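Local coordinates for protein 4-aminobutyrate transaminase (Acinetobacter baumannii, PDB 6WOP) that probably transfers the amino group of 4-aminobutyrate to 2-oxoglutarate, using pyridoxal 5'-phosphate as its cofactor, as a class-III aminotransferase, at residues A148-G151 with P155-R158; I133-G138 with E186-I191. One frame throughout, in Å; residues are numbered along the deposited sequence.

Interaction 1 of 2, residues A148-G151 with P155-R158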
# COMPACT_ATOMS: atom_id res chain seq x y z
N ALA A 148 -9.02 7.64 3.49
CA ALA A 148 -8.69 7.46 2.07
C ALA A 148 -9.96 7.52 1.23
O ALA A 148 -9.98 8.11 0.16
CB ALA A 148 -7.99 6.09 1.86
N MET A 149 -11.04 6.94 1.72
CA MET A 149 -12.31 6.99 0.99
C MET A 149 -12.88 8.41 0.93
O MET A 149 -13.46 8.80 -0.09
CB MET A 149 -13.31 6.04 1.68
CG MET A 149 -12.91 4.60 1.46
SD MET A 149 -13.92 3.46 2.53
CE MET A 149 -15.53 3.63 1.71
N THR A 150 -12.75 9.16 2.03
CA THR A 150 -13.18 10.54 2.09
C THR A 150 -12.48 11.37 1.01
O THR A 150 -11.25 11.30 0.87
CB THR A 150 -12.88 11.09 3.51
OG1 THR A 150 -13.79 10.41 4.42
CG2 THR A 150 -13.02 12.63 3.59
N GLY A 151 -13.28 12.18 0.27
CA GLY A 151 -12.79 12.85 -0.93
C GLY A 151 -12.49 14.30 -0.64
O GLY A 151 -12.89 15.20 -1.37
N PRO A 155 -9.38 19.44 6.03
CA PRO A 155 -8.33 19.20 7.03
C PRO A 155 -8.11 17.72 7.38
O PRO A 155 -7.24 17.45 8.20
CB PRO A 155 -8.88 19.92 8.29
CG PRO A 155 -10.34 19.58 8.21
CD PRO A 155 -10.70 19.62 6.69
N TYR A 156 -8.88 16.81 6.77
CA TYR A 156 -9.08 15.48 7.33
C TYR A 156 -7.85 14.59 7.19
O TYR A 156 -7.56 13.78 8.08
CB TYR A 156 -10.26 14.76 6.65
CG TYR A 156 -11.53 15.55 6.80
CD1 TYR A 156 -12.01 15.91 8.06
CD2 TYR A 156 -12.25 15.96 5.68
CE1 TYR A 156 -13.16 16.67 8.19
CE2 TYR A 156 -13.39 16.70 5.81
CZ TYR A 156 -13.85 17.06 7.07
OH TYR A 156 -14.98 17.82 7.17
N LYS A 157 -7.16 14.64 6.08
CA LYS A 157 -6.09 13.65 5.96
C LYS A 157 -4.74 14.21 5.56
O LYS A 157 -3.77 13.44 5.58
CB LYS A 157 -6.49 12.52 4.99
CG LYS A 157 -6.76 12.94 3.61
CD LYS A 157 -7.38 11.74 2.80
CE LYS A 157 -7.85 12.08 1.43
NZ LYS A 157 -8.64 11.00 0.72
N ARG A 158 -4.62 15.54 5.29
CA ARG A 158 -3.33 16.15 4.93
C ARG A 158 -2.22 15.94 5.97
O ARG A 158 -1.03 16.08 5.64
CB ARG A 158 -3.54 17.65 4.68
CG ARG A 158 -4.02 18.39 5.94
CD ARG A 158 -3.52 19.82 6.03
NE ARG A 158 -2.09 19.90 5.77
CZ ARG A 158 -1.31 20.94 6.08
NH1 ARG A 158 -1.84 21.99 6.70
NH2 ARG A 158 -0.01 20.94 5.78
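The CA atoms of A148 and K157 lie 7.8 Å apart, and those of T150 and Y156 stand at 8.3 Å, as the chain comes off helix 144-149, drops helical geometry at T150 and doubles back through a loop that carries a cis peptide bond before P155. K157 spans the gap. With chi1 at 61°, its CG is tucked over the backbone, flanked by N and C, and from there the chain runs fully extended, bringing NZ 2.6 Å from T150 O in a hydrogen bond that is nearly straight on the carbonyl, with a C=O...N angle of 175°. NZ also lies 3.2 Å from A148 O. It bonds M147 O as well, so the ammonium group sits among carbonyls at the end of helix 144-149, and it reaches across a subunit boundary to E194 O of the second subunit. Helix and loop both belong to the beta-alpha-beta crossover that joins the parallel neighbours 131-135 and 167-170 in the large domain. Beside the lysine, T150 CG2 approaches Y156 CD2 obliquely at 4.0 Å, the two side chains crossing at about a right angle. P155 CD covers one face of that ring, 3.9 Å above its centre. T150 OG1 turns back to T146 O.

Interaction 2 of 2, residues I133-G138 with E186-I191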
# COMPACT_ATOMS: atom_id res chain seq x y z
N ILE A 133 -14.12 2.32 -4.87
CA ILE A 133 -14.28 3.58 -5.54
C ILE A 133 -15.25 4.43 -4.73
O ILE A 133 -16.38 3.99 -4.44
CB ILE A 133 -14.78 3.39 -6.99
CG1 ILE A 133 -13.72 2.69 -7.81
CG2 ILE A 133 -15.11 4.76 -7.64
CD1 ILE A 133 -14.15 2.35 -9.24
N THR A 134 -14.83 5.63 -4.37
CA THR A 134 -15.69 6.61 -3.74
C THR A 134 -15.68 7.86 -4.62
O THR A 134 -15.18 7.85 -5.76
CB THR A 134 -15.23 6.97 -2.31
OG1 THR A 134 -13.87 7.40 -2.38
CG2 THR A 134 -15.18 5.74 -1.38
N PHE A 135 -16.25 8.97 -4.12
CA PHE A 135 -16.44 10.15 -4.94
C PHE A 135 -15.82 11.38 -4.28
O PHE A 135 -15.78 11.51 -3.06
CB PHE A 135 -17.95 10.38 -5.20
CG PHE A 135 -18.52 9.35 -6.09
CD1 PHE A 135 -18.93 8.10 -5.59
CD2 PHE A 135 -18.61 9.57 -7.43
CE1 PHE A 135 -19.44 7.10 -6.46
CE2 PHE A 135 -19.11 8.60 -8.30
CZ PHE A 135 -19.51 7.36 -7.81
N GLY A 136 -15.37 12.31 -5.11
CA GLY A 136 -14.81 13.53 -4.60
C GLY A 136 -15.86 14.21 -3.74
O GLY A 136 -17.05 14.19 -4.07
N ASN A 137 -15.41 14.79 -2.64
CA ASN A 137 -16.24 15.46 -1.63
C ASN A 137 -17.04 14.47 -0.80
O ASN A 137 -17.77 14.90 0.12
CB ASN A 137 -17.15 16.51 -2.24
CG ASN A 137 -16.39 17.47 -3.12
OD1 ASN A 137 -15.47 18.14 -2.61
ND2 ASN A 137 -16.75 17.57 -4.43
N GLY A 138 -16.93 13.16 -1.05
CA GLY A 138 -17.59 12.20 -0.19
C GLY A 138 -16.95 12.24 1.19
O GLY A 138 -15.77 12.57 1.34
N GLU A 186 -18.67 8.55 -16.76
CA GLU A 186 -17.41 8.45 -17.51
C GLU A 186 -16.22 8.44 -16.59
O GLU A 186 -15.24 7.73 -16.85
CB GLU A 186 -17.32 9.60 -18.52
CG GLU A 186 -16.15 9.56 -19.40
CD GLU A 186 -16.21 10.62 -20.52
OE1 GLU A 186 -17.33 11.07 -20.86
OE2 GLU A 186 -15.11 10.99 -21.04
N SER A 187 -16.27 9.22 -15.47
CA SER A 187 -15.11 9.23 -14.55
C SER A 187 -14.93 7.90 -13.83
O SER A 187 -13.80 7.48 -13.58
CB SER A 187 -15.25 10.37 -13.55
OG SER A 187 -16.17 10.00 -12.53
N VAL A 188 -16.03 7.19 -13.52
CA VAL A 188 -15.91 5.81 -13.01
C VAL A 188 -15.24 4.89 -14.04
O VAL A 188 -14.30 4.12 -13.76
CB VAL A 188 -17.30 5.31 -12.60
CG1 VAL A 188 -17.21 3.87 -12.10
CG2 VAL A 188 -17.86 6.26 -11.47
N GLU A 189 -15.69 4.99 -15.28
CA GLU A 189 -15.10 4.13 -16.29
C GLU A 189 -13.61 4.47 -16.51
O GLU A 189 -12.82 3.59 -16.87
CB GLU A 189 -15.92 4.25 -17.59
CG GLU A 189 -17.38 3.77 -17.37
CD GLU A 189 -18.30 4.06 -18.53
OE1 GLU A 189 -18.09 5.08 -19.26
OE2 GLU A 189 -19.25 3.24 -18.70
N ASP A 190 -13.23 5.75 -16.38
CA ASP A 190 -11.81 6.08 -16.51
C ASP A 190 -11.01 5.41 -15.39
O ASP A 190 -9.85 5.06 -15.57
CB ASP A 190 -11.61 7.60 -16.46
CG ASP A 190 -12.14 8.33 -17.71
OD1 ASP A 190 -12.47 7.67 -18.76
OD2 ASP A 190 -12.21 9.59 -17.64
N ILE A 191 -11.59 5.30 -14.19
CA ILE A 191 -10.90 4.59 -13.11
C ILE A 191 -10.64 3.14 -13.54
O ILE A 191 -9.53 2.60 -13.35
CB ILE A 191 -11.73 4.67 -11.81
CG1 ILE A 191 -11.63 6.11 -11.24
CG2 ILE A 191 -11.20 3.66 -10.73
CD1 ILE A 191 -12.59 6.35 -10.06
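I133 and I191 meet end to end: I133 CD1 lies 3.6 Å from I191 CG2, and I133 CG2 is 3.8 Å from I191 CD1, so each isoleucine offers both its branches to the other. I133 holds CG1 anti to the carbonyl carbon (chi1 -66°) and carries on extended to CD1, which pushes that methyl out to the helix. One turn earlier, V188 supplies the second patch. Its CG2 comes obliquely to the F135 ring, 4.1 Å from CE2, while CG1 stands a looser 4.5 Å from I133 CD1. I133 and F135 are alternate residues of strand 131-135 and V188 and I191 are three apart on helix 181-194, so two residues from each element make the seam, and no hydrogen bond crosses it. This is a helix laid on one face of the large mixed sheet, here 10.4 Å from the strand axis and running against it at 145°, as in the large domain of fold-type I pyridoxal-phosphate enzymes. The neighbouring strands extend the greasy surface, with I204 touching I133, F135 and V188, and A170 touching F135 and V188. Past the contact, the chain from F135 to G138 makes a type II turn closed by G138 N to F135 O at 2.8 Å, and Q210 NE2 bonds G136 O. At the helix, S187 OG bonds A184 O and the R171 N-H.

Overall arrangement
Both contacts are buried, yet they work on different sides of strand 131-135. Interaction 2 is purely apolar and seats helix 181-194 against the sheet; interaction 1 is mainly polar, a lysine ammonium group among backbone carbonyls with one apolar touch beside it, and it closes a short loop nested within the much longer one closed by interaction 2. They join directly. T134, whose CB leaves the strand away from helix 181-194, bonds M149 O through OG1 at 2.7 Å, and G151 N bonds G138 O, also at 2.7 Å. Helix 144-149 thus ends beside the turn that follows the strand. Both also reach the second subunit, interaction 2 by a weak, long ion pair of D190 with K386 of that subunit.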